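PDB 4DF3: fibrillarin-like rRNA/tRNA 2'-O-methyltransferase from Aeropyrum pernix, which probably uses S-adenosylmethionine to methylate ribose 2'-hydroxyls in rRNA and tRNA at sites chosen by a guide RNA. Local coordinates for residues A[4-9]-A[18-23]; A[37-42]-A[51-56]; A[162-167]-A[202-207]. The protein carries 2 engineered substitutions. One frame throughout, in Å; residues are numbered along the deposited sequence.

Contact 1 (A[4-9]-A[18-23]); sequences VVSVSR and VVELED. Engineered in segment 4-9: Ser8 (natural residue Arg), Arg9 (natural residue Glu).
Val5 and Glu20 meet at the open end of an antiparallel beta hairpin, where methyl CG2 of Val5 pushes against the aliphatic part of the glutamate. Glu20 CG lies anti to its own backbone N (chi1 172°), and the rest of the chain runs out straight from it. Val5 CG2 comes in obliquely and is modelled 3.1 Å from Glu20 CG, a spacing short enough to be doubtful in detail. The Val5 backbone joins in, its N bonding to Glu20 O at 2.9 Å. Next along the strand, Ser6 has its OG between the backbone N and the carbonyl carbon (chi1 58°), which puts the hydroxyl 3.6 Å from Glu20 CB. A water bridges Ser6 OG, 2.8 Å away, to Val18 O, to which it donates. That carbonyl also accepts from the backbone N of Ser8, an engineered residue, and the exchange is returned by Val18 N to Ser8 O at 2.8 Å.

Val7 and Val19 occupy the other face, side by side and pointing the same way, with their CG2 methyls 4.2 Å apart. Val4 approaches Val19 at about a right angle; the 3.2 Å between Val4 CG1 and Val19 CG1 is, as modelled, tighter than ordinary van der Waals contact. Val4 CG1 also meets Leu21 CD2 at 3.8 Å. Phe45 and Tyr47 of strand 44-47 pack on this valine side. An alanine in place of Glu20 would probably open a gap beside Val5 CG2 where CG and CD had backed it, leaving CB and the Glu20 carbonyl oxygen as its neighbours across the strand. The Ser6 and Glu20 face is thus mixed, hydroxyls, a bridging water and a carboxylate beside the methyls of Val5 and Val18, while Val4, Val7 and Val19 meet through hydrocarbon alone.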
ATOM      1  N   VAL A   4      -3.129 -10.916  23.165  1.00 24.04           N
ATOM      2  CA  VAL A   4      -1.736 -10.770  22.811  1.00 23.82           C
ATOM      3  C   VAL A   4      -0.912 -10.595  24.064  1.00 22.95           C
ATOM      4  O   VAL A   4      -1.379  -9.976  25.039  1.00 24.14           O
ATOM      5  CB  VAL A   4      -1.503  -9.533  21.908  1.00 22.67           C
ATOM      6  CG1 VAL A   4      -2.222  -9.677  20.564  1.00 24.25           C
ATOM      7  CG2 VAL A   4      -1.903  -8.283  22.600  1.00 24.30           C
ATOM      8  N   VAL A   5       0.336 -11.015  23.985  1.00 23.52           N
ATOM      9  CA  VAL A   5       1.238 -10.870  25.145  1.00 23.77           C
ATOM     10  C   VAL A   5       1.902  -9.503  25.227  1.00 24.35           C
ATOM     11  O   VAL A   5       2.233  -9.027  26.316  1.00 25.55           O
ATOM     12  CB  VAL A   5       2.254 -12.050  25.270  1.00 23.76           C
ATOM     13  CG1 VAL A   5       1.505 -13.401  25.321  1.00 26.23           C
ATOM     14  CG2 VAL A   5       3.285 -12.049  24.208  1.00 25.53           C
ATOM     15  N   SER A   6       2.093  -8.866  24.071  1.00 22.75           N
ATOM     16  CA  SER A   6       2.699  -7.526  24.011  1.00 21.61           C
ATOM     17  C   SER A   6       2.438  -6.899  22.658  1.00 21.23           C
ATOM     18  O   SER A   6       2.187  -7.613  21.669  1.00 20.01           O
ATOM     19  CB  SER A   6       4.202  -7.557  24.179  1.00 22.53           C
ATOM     20  OG  SER A   6       4.768  -8.381  23.168  1.00 24.36           O
ATOM     21  N   VAL A   7       2.500  -5.572  22.637  1.00 20.01           N
ATOM     22  CA  VAL A   7       2.359  -4.783  21.398  1.00 20.42           C
ATOM     23  C   VAL A   7       3.428  -3.710  21.595  1.00 21.87           C
ATOM     24  O   VAL A   7       3.483  -3.073  22.647  1.00 24.07           O
ATOM     25  CB  VAL A   7       0.933  -4.155  21.235  1.00 20.45           C
ATOM     26  CG1 VAL A   7       0.864  -3.265  19.971  1.00 19.17           C
ATOM     27  CG2 VAL A   7      -0.191  -5.260  21.169  1.00 17.48           C
ATOM     28  N   SER A   8       4.285  -3.483  20.614  1.00 20.54           N
ATOM     29  CA  SER A   8       5.229  -2.375  20.714  1.00 20.62           C
ATOM     30  C   SER A   8       5.471  -1.810  19.333  1.00 18.93           C
ATOM     31  O   SER A   8       5.569  -2.566  18.383  1.00 19.44           O
ATOM     32  CB  SER A   8       6.549  -2.770  21.408  1.00 20.80           C
ATOM     33  OG  SER A   8       7.326  -3.654  20.638  1.00 31.06           O
ATOM     34  N   ARG A   9       5.547  -0.505  19.224  1.00 18.31           N
ATOM     35  CA  ARG A   9       5.827   0.087  17.907  1.00 16.65           C
ATOM     36  C   ARG A   9       7.172  -0.348  17.361  1.00 16.11           C
ATOM     37  O   ARG A   9       8.169  -0.446  18.056  1.00 14.92           O
ATOM     38  CB  ARG A   9       5.694   1.591  17.983  1.00 17.75           C
ATOM     39  CG  ARG A   9       5.673   2.354  16.677  1.00 19.54           C
ATOM     40  CD  ARG A   9       5.615   3.830  17.032  1.00 26.09           C
ATOM     41  NE  ARG A   9       4.945   4.560  15.958  1.00 24.97           N
ATOM     42  CZ  ARG A   9       4.455   5.800  16.193  1.00 35.70           C
ATOM     43  NH1 ARG A   9       4.692   6.363  17.395  1.00 41.22           N
ATOM     44  NH2 ARG A   9       3.807   6.538  15.297  1.00 27.79           N
ATOM     45  N   VAL A  18       4.570  -4.275  16.393  1.00 14.93           N
ATOM     46  CA  VAL A  18       4.949  -5.651  16.457  1.00 16.04           C
ATOM     47  C   VAL A  18       4.142  -6.269  17.583  1.00 16.57           C
ATOM     48  O   VAL A  18       4.093  -5.714  18.761  1.00 18.86           O
ATOM     49  CB  VAL A  18       6.481  -5.819  16.691  1.00 18.05           C
ATOM     50  CG1 VAL A  18       6.803  -7.287  17.024  1.00 21.12           C
ATOM     51  CG2 VAL A  18       7.273  -5.352  15.411  1.00 17.84           C
ATOM     52  N   VAL A  19       3.441  -7.341  17.232  1.00 16.21           N
ATOM     53  CA  VAL A  19       2.457  -7.969  18.131  1.00 16.24           C
ATOM     54  C   VAL A  19       2.951  -9.395  18.419  1.00 18.88           C
ATOM     55  O   VAL A  19       3.163 -10.163  17.499  1.00 16.98           O
ATOM     56  CB  VAL A  19       1.011  -7.986  17.512  1.00 18.38           C
ATOM     57  CG1 VAL A  19      -0.003  -8.790  18.399  1.00 16.08           C
ATOM     58  CG2 VAL A  19       0.507  -6.575  17.244  1.00 13.82           C
ATOM     59  N   GLU A  20       3.111  -9.776  19.697  1.00 19.66           N
ATOM     60  CA  GLU A  20       3.449 -11.148  19.975  1.00 23.11           C
ATOM     61  C   GLU A  20       2.213 -11.883  20.470  1.00 24.15           C
ATOM     62  O   GLU A  20       1.575 -11.444  21.440  1.00 23.15           O
ATOM     63  CB  GLU A  20       4.545 -11.223  21.045  1.00 25.25           C
ATOM     64  CG  GLU A  20       4.807 -12.673  21.537  1.00 27.31           C
ATOM     65  CD  GLU A  20       6.137 -12.802  22.262  1.00 31.36           C
ATOM     66  OE1 GLU A  20       6.903 -11.803  22.315  1.00 33.82           O
ATOM     67  OE2 GLU A  20       6.396 -13.906  22.752  1.00 35.16           O
ATOM     68  N   LEU A  21       1.889 -13.011  19.848  1.00 25.54           N
ATOM     69  CA  LEU A  21       0.712 -13.785  20.276  1.00 28.72           C
ATOM     70  C   LEU A  21       1.064 -14.800  21.387  1.00 30.85           C
ATOM     71  O   LEU A  21       2.230 -14.895  21.791  1.00 31.67           O
ATOM     72  CB  LEU A  21      -0.015 -14.429  19.094  1.00 29.04           C
ATOM     73  CG  LEU A  21      -0.283 -13.592  17.831  1.00 30.35           C
ATOM     74  CD1 LEU A  21      -0.818 -14.463  16.705  1.00 27.92           C
ATOM     75  CD2 LEU A  21      -1.298 -12.445  18.055  1.00 28.99           C
ATOM     76  N   GLU A  22       0.041 -15.482  21.919  1.00 34.05           N
ATOM     77  CA  GLU A  22       0.220 -16.529  22.964  1.00 36.66           C
ATOM     78  C   GLU A  22       1.485 -17.413  22.845  1.00 38.05           C
ATOM     79  O   GLU A  22       2.192 -17.658  23.842  1.00 39.73           O
ATOM     80  CB  GLU A  22      -1.013 -17.422  22.978  1.00 37.58           C
ATOM     81  CG  GLU A  22      -2.372 -16.677  23.155  1.00 37.98           C
ATOM     82  CD  GLU A  22      -3.437 -17.636  23.579  1.00 42.17           C
ATOM     83  OE1 GLU A  22      -3.194 -18.848  23.387  1.00 44.89           O
ATOM     84  OE2 GLU A  22      -4.499 -17.222  24.123  1.00 45.71           O
ATOM     85  N   ASP A  23       1.772 -17.879  21.621  1.00 38.63           N
ATOM     86  CA  ASP A  23       2.796 -18.917  21.376  1.00 38.07           C
ATOM     87  C   ASP A  23       4.194 -18.365  21.065  1.00 36.49           C
ATOM     88  O   ASP A  23       5.120 -19.104  20.644  1.00 34.87           O
ATOM     89  CB  ASP A  23       2.339 -19.822  20.232  1.00 38.41           C
ATOM     90  CG  ASP A  23       1.859 -19.051  19.013  1.00 41.87           C
ATOM     91  OD1 ASP A  23       1.784 -17.814  19.032  1.00 44.55           O
ATOM     92  OD2 ASP A  23       1.552 -19.696  17.993  1.00 45.84           O
TER
HETATM   93  O   HOH W   1       5.534  -6.992  20.843  1.00 21.75           O

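Contact 2 (A[37-42]-A[51-56]); sequences QRVYGE and EYREWN
Glu42 and Arg53 form a salt bridge where the loop after strand 26-31 folds over strand 50-54 of the N-terminal antiparallel sheet. Arg53 NE donates to Glu42 OE2 at 3.0 Å. The oxygen lies in the guanidinium plane, but NE meets it on its anti side, out of the carboxylate plane; a second, weak bond comes from Arg53 NH2. The two flat groups stand 84° apart, so this is no coplanar, two-oxygen pairing.

The loop's own backbone positions the carboxylate: Val39 N reaches the syn lone pair of Glu42 OE2 at 2.7 Å, and Tyr40 N that of OE1. Glu42 CG sits between its backbone N and carbonyl carbon, and the chain bends back at chi2 (-76°) toward those N-H groups. Farther out, helix 90-99 holds the arginine, with Ser93 bonded to NH2 and Asp97 in a salt bridge with NH1. His94 of that helix bonds Tyr40 OH and stacks on Trp55. Tyr40 also touches Thr90, an S-adenosylmethionine-binding residue, so the loop borders the cofactor site. Tyr40 CE2 lies 3.5 Å from Arg53 NH2, the ring nearly perpendicular to the guanidinium.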
ATOM      1  N   GLN A  37     -14.190  -0.956  14.323  1.00 42.18           N
ATOM      2  CA  GLN A  37     -14.538  -1.337  12.943  1.00 43.29           C
ATOM      3  C   GLN A  37     -13.487  -2.231  12.301  1.00 43.54           C
ATOM      4  O   GLN A  37     -12.284  -2.058  12.504  1.00 42.56           O
ATOM      5  CB  GLN A  37     -14.826  -0.094  12.066  1.00 43.82           C
ATOM      6  CG  GLN A  37     -15.778   0.937  12.712  1.00 45.64           C
ATOM      7  CD  GLN A  37     -17.244   0.905  12.181  1.00 49.55           C
ATOM      8  OE1 GLN A  37     -17.750  -0.130  11.726  1.00 50.05           O
ATOM      9  NE2 GLN A  37     -17.915   2.047  12.258  1.00 47.16           N
ATOM     10  N   ARG A  38     -13.971  -3.186  11.526  1.00 44.09           N
ATOM     11  CA  ARG A  38     -13.173  -4.243  10.929  1.00 45.60           C
ATOM     12  C   ARG A  38     -13.400  -4.261   9.393  1.00 45.11           C
ATOM     13  O   ARG A  38     -14.551  -4.422   8.926  1.00 45.43           O
ATOM     14  CB  ARG A  38     -13.580  -5.569  11.612  1.00 46.20           C
ATOM     15  CG  ARG A  38     -12.991  -6.882  11.049  1.00 50.13           C
ATOM     16  CD  ARG A  38     -13.735  -8.147  11.555  1.00 55.22           C
ATOM     17  NE  ARG A  38     -13.047  -8.815  12.671  1.00 59.39           N
ATOM     18  CZ  ARG A  38     -13.308  -8.629  13.970  1.00 61.02           C
ATOM     19  NH1 ARG A  38     -14.258  -7.782  14.371  1.00 62.23           N
ATOM     20  NH2 ARG A  38     -12.611  -9.301  14.883  1.00 61.48           N
ATOM     21  N   VAL A  39     -12.319  -4.128   8.612  1.00 44.24           N
ATOM     22  CA  VAL A  39     -12.409  -3.944   7.131  1.00 42.97           C
ATOM     23  C   VAL A  39     -12.487  -5.225   6.271  1.00 42.47           C
ATOM     24  O   VAL A  39     -13.296  -5.308   5.332  1.00 43.00           O
ATOM     25  CB  VAL A  39     -11.253  -2.993   6.577  1.00 43.04           C
ATOM     26  CG1 VAL A  39     -11.124  -3.058   5.048  1.00 41.20           C
ATOM     27  CG2 VAL A  39     -11.435  -1.563   7.050  1.00 40.26           C
ATOM     28  N   TYR A  40     -11.634  -6.206   6.550  1.00 41.59           N
ATOM     29  CA  TYR A  40     -11.604  -7.441   5.750  1.00 39.79           C
ATOM     30  C   TYR A  40     -11.535  -8.723   6.597  1.00 39.31           C
ATOM     31  O   TYR A  40     -10.785  -9.671   6.278  1.00 40.16           O
ATOM     32  CB  TYR A  40     -10.453  -7.375   4.744  1.00 39.45           C
ATOM     33  CG  TYR A  40      -9.090  -7.124   5.339  1.00 36.26           C
ATOM     34  CD1 TYR A  40      -8.183  -8.173   5.482  1.00 36.68           C
ATOM     35  CD2 TYR A  40      -8.669  -5.830   5.688  1.00 33.10           C
ATOM     36  CE1 TYR A  40      -6.897  -7.955   6.004  1.00 32.53           C
ATOM     37  CE2 TYR A  40      -7.407  -5.603   6.216  1.00 27.73           C
ATOM     38  CZ  TYR A  40      -6.520  -6.655   6.378  1.00 27.69           C
ATOM     39  OH  TYR A  40      -5.208  -6.484   6.888  1.00 30.53           O
ATOM     40  N   GLY A  41     -12.321  -8.745   7.669  1.00 37.86           N
ATOM     41  CA  GLY A  41     -12.250  -9.814   8.651  1.00 35.00           C
ATOM     42  C   GLY A  41     -10.872  -9.921   9.289  1.00 33.33           C
ATOM     43  O   GLY A  41     -10.450 -11.038   9.686  1.00 33.68           O
ATOM     44  N   GLU A  42     -10.147  -8.790   9.410  1.00 30.39           N
ATOM     45  CA  GLU A  42      -8.819  -8.870  10.001  1.00 26.34           C
ATOM     46  C   GLU A  42      -9.073  -9.097  11.506  1.00 23.60           C
ATOM     47  O   GLU A  42     -10.157  -8.865  12.032  1.00 24.84           O
ATOM     48  CB  GLU A  42      -7.919  -7.624   9.737  1.00 25.58           C
ATOM     49  CG  GLU A  42      -8.442  -6.300  10.311  1.00 24.71           C
ATOM     50  CD  GLU A  42      -9.600  -5.640   9.544  1.00 26.72           C
ATOM     51  OE1 GLU A  42     -10.202  -6.248   8.648  1.00 29.76           O
ATOM     52  OE2 GLU A  42      -9.955  -4.506   9.851  1.00 24.99           O
ATOM     53  N   GLU A  51      -6.796  -0.033  20.405  1.00 17.69           N
ATOM     54  CA  GLU A  51      -7.182  -1.087  19.502  1.00 17.78           C
ATOM     55  C   GLU A  51      -6.278  -1.051  18.288  1.00 16.70           C
ATOM     56  O   GLU A  51      -6.041   0.033  17.691  1.00 16.82           O
ATOM     57  CB  GLU A  51      -8.589  -0.846  18.977  1.00 17.76           C
ATOM     58  CG  GLU A  51      -9.164  -2.022  18.300  1.00 17.40           C
ATOM     59  CD  GLU A  51     -10.636  -1.880  18.024  1.00 24.16           C
ATOM     60  OE1 GLU A  51     -11.483  -2.076  18.933  1.00 21.64           O
ATOM     61  OE2 GLU A  51     -10.932  -1.608  16.853  1.00 20.29           O
ATOM     62  N   TYR A  52      -5.831  -2.251  17.920  1.00 15.81           N
ATOM     63  CA  TYR A  52      -4.915  -2.455  16.766  1.00 16.65           C
ATOM     64  C   TYR A  52      -5.581  -3.421  15.816  1.00 15.21           C
ATOM     65  O   TYR A  52      -6.319  -4.328  16.230  1.00 17.15           O
ATOM     66  CB  TYR A  52      -3.552  -3.045  17.240  1.00 15.50           C
ATOM     67  CG  TYR A  52      -2.823  -2.082  18.161  1.00 13.97           C
ATOM     68  CD1 TYR A  52      -1.926  -1.191  17.672  1.00 14.61           C
ATOM     69  CD2 TYR A  52      -3.076  -2.088  19.566  1.00 15.10           C
ATOM     70  CE1 TYR A  52      -1.255  -0.248  18.529  1.00 17.43           C
ATOM     71  CE2 TYR A  52      -2.403  -1.170  20.432  1.00 13.52           C
ATOM     72  CZ  TYR A  52      -1.507  -0.296  19.913  1.00 16.72           C
ATOM     73  OH  TYR A  52      -0.873   0.573  20.740  1.00 15.83           O
ATOM     74  N   ARG A  53      -5.247  -3.287  14.538  1.00 15.54           N
ATOM     75  CA  ARG A  53      -5.821  -4.100  13.509  1.00 13.85           C
ATOM     76  C   ARG A  53      -4.637  -4.916  12.943  1.00 13.13           C
ATOM     77  O   ARG A  53      -3.687  -4.328  12.437  1.00 12.09           O
ATOM     78  CB  ARG A  53      -6.371  -3.231  12.365  1.00 13.25           C
ATOM     79  CG  ARG A  53      -7.566  -2.286  12.682  1.00 18.89           C
ATOM     80  CD  ARG A  53      -7.871  -1.391  11.454  1.00 18.18           C
ATOM     81  NE  ARG A  53      -8.150  -2.162  10.318  1.00 23.22           N
ATOM     82  CZ  ARG A  53      -7.606  -2.015   9.118  1.00 13.62           C
ATOM     83  NH1 ARG A  53      -6.749  -1.025   8.822  1.00 12.19           N
ATOM     84  NH2 ARG A  53      -8.032  -2.812   8.190  1.00 19.08           N
ATOM     85  N   GLU A  54      -4.724  -6.242  12.995  1.00 14.23           N
ATOM     86  CA  GLU A  54      -3.703  -7.051  12.354  1.00 14.52           C
ATOM     87  C   GLU A  54      -3.546  -6.681  10.848  1.00 14.54           C
ATOM     88  O   GLU A  54      -4.519  -6.547  10.148  1.00 14.29           O
ATOM     89  CB  GLU A  54      -4.008  -8.546  12.508  1.00 16.66           C
ATOM     90  CG  GLU A  54      -2.952  -9.417  11.920  1.00 19.41           C
ATOM     91  CD  GLU A  54      -3.348 -10.919  12.061  1.00 25.89           C
ATOM     92  OE1 GLU A  54      -4.346 -11.335  11.500  1.00 29.80           O
ATOM     93  OE2 GLU A  54      -2.716 -11.648  12.827  1.00 31.24           O
ATOM     94  N   TRP A  55      -2.302  -6.504  10.413  1.00 12.94           N
ATOM     95  CA  TRP A  55      -2.002  -6.218   9.062  1.00 11.96           C
ATOM     96  C   TRP A  55      -1.451  -7.526   8.443  1.00 12.92           C
ATOM     97  O   TRP A  55      -0.252  -7.803   8.499  1.00 13.21           O
ATOM     98  CB  TRP A  55      -0.995  -5.089   8.965  1.00 10.25           C
ATOM     99  CG  TRP A  55      -0.847  -4.490   7.558  1.00  9.50           C
ATOM    100  CD1 TRP A  55      -1.542  -4.832   6.449  1.00 11.14           C
ATOM    101  CD2 TRP A  55      -0.010  -3.395   7.197  1.00  9.77           C
ATOM    102  NE1 TRP A  55      -1.148  -4.029   5.374  1.00  7.70           N
ATOM    103  CE2 TRP A  55      -0.203  -3.153   5.815  1.00  9.82           C
ATOM    104  CE3 TRP A  55       0.892  -2.586   7.924  1.00  9.70           C
ATOM    105  CZ2 TRP A  55       0.453  -2.152   5.126  1.00 10.98           C
ATOM    106  CZ3 TRP A  55       1.592  -1.579   7.229  1.00 12.28           C
ATOM    107  CH2 TRP A  55       1.378  -1.385   5.825  1.00 13.27           C
ATOM    108  N   ASN A  56      -2.337  -8.271   7.799  1.00 12.86           N
ATOM    109  CA  ASN A  56      -1.972  -9.656   7.407  1.00 14.29           C
ATOM    110  C   ASN A  56      -1.230  -9.603   6.066  1.00 14.19           C
ATOM    111  O   ASN A  56      -1.812  -9.193   5.071  1.00 15.97           O
ATOM    112  CB  ASN A  56      -3.293 -10.403   7.177  1.00 16.86           C
ATOM    113  CG  ASN A  56      -3.086 -11.873   6.792  1.00 21.45           C
ATOM    114  OD1 ASN A  56      -1.940 -12.361   6.647  1.00 19.82           O
ATOM    115  ND2 ASN A  56      -4.203 -12.606   6.682  1.00 28.30           N
TER

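Contact 3 (A[162-167]-A[202-207]); sequences AIVVRN and KTLMDG
Thr203 makes the first contact of segment 202-207, setting its methyl CG2 3.6 Å from Ala162 N on the neighbouring helix. CG2 is anti to its own backbone N, while OG1 (chi1 -62°) turns back to bond Arg199 O one helical turn earlier. The carbonyl of the same residue faces Val165, with Thr203 O 3.6 Å from Val165 CG2. Leu204 follows, and although its CB does not aim straight across, the end of the side chain comes nearer: CD2 lies 3.9 Å from Val164 CG1, the two side chains crossing obliquely. Leu204 CD2 is also 4.2 Å from Val165 CG2. Both Leu204 and Val164 rest on Met178 and Met180 of strand 176-183, so the pair fills the angle between two helices and the sheet beneath. Gly207, the first residue beyond helical backbone angles, ends the segment with its CA 4.0 Å from Val165 CG1. A beta carbon on it would fall about 2.5 Å from Val165 CG2, a clash.

The helix segments run nearly parallel, 18° apart with axes 9.1 Å from each other, on the Rossmann-like domain. Helix 160-171 is the connection of a beta-alpha-beta crossover from strand 148-153 to strand 176-183. No hydrogen bond spans the interface; Thr203 OG1 is satisfied within its own helix, so what passes between the helices is methyl packing against hydrocarbon and backbone.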
ATOM      1  N   ALA A 162       4.073   2.525 -17.315  1.00 16.27           N
ATOM      2  CA  ALA A 162       3.592   3.694 -18.103  1.00 15.22           C
ATOM      3  C   ALA A 162       2.446   4.413 -17.404  1.00 13.84           C
ATOM      4  O   ALA A 162       2.423   5.634 -17.414  1.00 13.28           O
ATOM      5  CB  ALA A 162       3.156   3.251 -19.543  1.00 15.92           C
ATOM      6  N   ILE A 163       1.543   3.654 -16.783  1.00 12.54           N
ATOM      7  CA  ILE A 163       0.405   4.268 -16.039  1.00 12.93           C
ATOM      8  C   ILE A 163       0.986   5.033 -14.847  1.00 13.07           C
ATOM      9  O   ILE A 163       0.564   6.191 -14.543  1.00 12.51           O
ATOM     10  CB  ILE A 163      -0.575   3.193 -15.548  1.00 13.76           C
ATOM     11  CG1 ILE A 163      -1.184   2.483 -16.761  1.00 14.92           C
ATOM     12  CG2 ILE A 163      -1.640   3.784 -14.513  1.00 14.98           C
ATOM     13  CD1 ILE A 163      -2.048   1.314 -16.378  1.00 16.25           C
ATOM     14  N   VAL A 164       1.916   4.363 -14.138  1.00  9.98           N
ATOM     15  CA  VAL A 164       2.610   5.042 -13.016  1.00 14.17           C
ATOM     16  C   VAL A 164       3.275   6.335 -13.425  1.00 12.74           C
ATOM     17  O   VAL A 164       3.083   7.377 -12.724  1.00 12.92           O
ATOM     18  CB  VAL A 164       3.602   4.117 -12.315  1.00 13.16           C
ATOM     19  CG1 VAL A 164       4.542   4.875 -11.329  1.00 14.59           C
ATOM     20  CG2 VAL A 164       2.777   2.964 -11.576  1.00 13.82           C
ATOM     21  N   VAL A 165       4.069   6.291 -14.521  1.00 13.85           N
ATOM     22  CA  VAL A 165       4.809   7.509 -14.913  1.00 13.26           C
ATOM     23  C   VAL A 165       3.862   8.656 -15.230  1.00 14.02           C
ATOM     24  O   VAL A 165       4.109   9.819 -14.879  1.00 13.75           O
ATOM     25  CB  VAL A 165       5.781   7.156 -16.065  1.00 13.79           C
ATOM     26  CG1 VAL A 165       6.294   8.386 -16.762  1.00 16.03           C
ATOM     27  CG2 VAL A 165       6.940   6.295 -15.467  1.00 13.91           C
ATOM     28  N   ARG A 166       2.774   8.327 -15.930  1.00 14.00           N
ATOM     29  CA  ARG A 166       1.772   9.329 -16.356  1.00 15.42           C
ATOM     30  C   ARG A 166       1.125   9.997 -15.158  1.00 14.16           C
ATOM     31  O   ARG A 166       1.008  11.243 -15.079  1.00 15.62           O
ATOM     32  CB  ARG A 166       0.709   8.622 -17.173  1.00 14.11           C
ATOM     33  CG  ARG A 166      -0.214   9.587 -17.969  1.00 17.87           C
ATOM     34  CD  ARG A 166      -1.122   8.785 -18.831  1.00 20.87           C
ATOM     35  NE  ARG A 166      -0.361   7.931 -19.767  1.00 17.88           N
ATOM     36  CZ  ARG A 166      -0.661   6.666 -20.029  1.00 17.64           C
ATOM     37  NH1 ARG A 166      -1.725   6.082 -19.495  1.00 19.36           N
ATOM     38  NH2 ARG A 166       0.097   5.984 -20.888  1.00 22.34           N
ATOM     39  N   ASN A 167       0.659   9.162 -14.212  1.00 13.61           N
ATOM     40  CA  ASN A 167       0.161   9.719 -12.963  1.00 13.36           C
ATOM     41  C   ASN A 167       1.240  10.516 -12.174  1.00 12.12           C
ATOM     42  O   ASN A 167       0.951  11.541 -11.557  1.00 14.19           O
ATOM     43  CB  ASN A 167      -0.425   8.619 -12.113  1.00 11.51           C
ATOM     44  CG  ASN A 167      -1.817   8.248 -12.569  1.00 10.46           C
ATOM     45  OD1 ASN A 167      -2.805   8.719 -11.981  1.00 10.21           O
ATOM     46  ND2 ASN A 167      -1.921   7.395 -13.633  1.00 12.13           N
ATOM     47  N   LYS A 202      12.630  -0.210 -16.848  1.00 20.53           N
ATOM     48  CA  LYS A 202      13.244   0.806 -17.688  1.00 23.02           C
ATOM     49  C   LYS A 202      12.262   1.969 -17.902  1.00 22.15           C
ATOM     50  O   LYS A 202      12.640   3.118 -17.935  1.00 23.33           O
ATOM     51  CB  LYS A 202      13.668   0.204 -19.042  1.00 24.94           C
ATOM     52  CG  LYS A 202      14.331   1.231 -19.998  1.00 28.02           C
ATOM     53  CD  LYS A 202      15.119   0.436 -21.118  1.00 37.65           C
ATOM     54  CE  LYS A 202      15.896   1.299 -22.124  1.00 39.51           C
ATOM     55  NZ  LYS A 202      15.027   2.254 -22.845  1.00 39.07           N
ATOM     56  N   THR A 203      10.989   1.629 -18.021  1.00 21.96           N
ATOM     57  CA  THR A 203       9.920   2.645 -18.182  1.00 20.20           C
ATOM     58  C   THR A 203       9.913   3.571 -16.971  1.00 19.92           C
ATOM     59  O   THR A 203       9.809   4.787 -17.107  1.00 19.48           O
ATOM     60  CB  THR A 203       8.575   1.921 -18.428  1.00 20.35           C
ATOM     61  OG1 THR A 203       8.681   1.166 -19.641  1.00 20.18           O
ATOM     62  CG2 THR A 203       7.413   2.884 -18.567  1.00 19.37           C
ATOM     63  N   LEU A 204      10.094   3.002 -15.765  1.00 19.81           N
ATOM     64  CA  LEU A 204      10.114   3.816 -14.578  1.00 19.36           C
ATOM     65  C   LEU A 204      11.335   4.732 -14.628  1.00 21.26           C
ATOM     66  O   LEU A 204      11.231   5.914 -14.357  1.00 21.06           O
ATOM     67  CB  LEU A 204      10.142   2.936 -13.285  1.00 18.89           C
ATOM     68  CG  LEU A 204       8.857   2.115 -13.122  1.00 17.21           C
ATOM     69  CD1 LEU A 204       8.975   1.147 -11.897  1.00 17.95           C
ATOM     70  CD2 LEU A 204       7.629   3.042 -12.875  1.00 20.55           C
ATOM     71  N   MET A 205      12.489   4.157 -14.987  1.00 22.57           N
ATOM     72  CA  MET A 205      13.761   4.884 -14.961  1.00 24.96           C
ATOM     73  C   MET A 205      13.752   5.957 -16.028  1.00 24.82           C
ATOM     74  O   MET A 205      14.124   7.094 -15.746  1.00 25.50           O
ATOM     75  CB  MET A 205      14.933   3.943 -15.190  1.00 24.25           C
ATOM     76  CG  MET A 205      14.935   2.791 -14.211  1.00 29.39           C
ATOM     77  SD  MET A 205      16.448   1.818 -14.211  1.00 34.61           S
ATOM     78  CE  MET A 205      16.570   1.039 -15.831  1.00 34.17           C
ATOM     79  N   ASP A 206      13.290   5.594 -17.221  1.00 27.02           N
ATOM     80  CA  ASP A 206      13.065   6.598 -18.298  1.00 29.44           C
ATOM     81  C   ASP A 206      12.076   7.695 -17.896  1.00 30.52           C
ATOM     82  O   ASP A 206      12.108   8.787 -18.486  1.00 31.21           O
ATOM     83  CB  ASP A 206      12.602   5.973 -19.655  1.00 30.83           C
ATOM     84  CG  ASP A 206      13.693   5.152 -20.342  1.00 32.40           C
ATOM     85  OD1 ASP A 206      14.880   5.227 -19.938  1.00 34.13           O
ATOM     86  OD2 ASP A 206      13.323   4.358 -21.247  1.00 37.70           O
ATOM     87  N   GLY A 207      11.179   7.411 -16.936  1.00 29.36           N
ATOM     88  CA  GLY A 207      10.261   8.422 -16.394  1.00 27.77           C
ATOM     89  C   GLY A 207      10.816   9.260 -15.257  1.00 27.52           C
ATOM     90  O   GLY A 207      10.073  10.006 -14.642  1.00 26.48           O
TER

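In the fold
The chain begins with contact 1, which closes the hairpin of strands 4-9 and 16-21 over a six-residue loop. After strand 26-31 comes contact 2, where an eight-residue stretch, containing strand 44-47, is closed between loop 37-42 and strand 50-54. The two share the N-terminal sheet and touch through Val7 CG1 and Tyr52 CZ, 3.8 Å apart. Contact 3 comes much later, closing 34 residues that include strand 176-183, and ties two helices of the Rossmann-like domain together. All three follow in series; none nests or crosses. Contact 2 reaches helix 90-99 and so joins the domains, whereas contact 3 lies on the opposite side of the chain's centre, its own centre about 33 Å from that of contact 2.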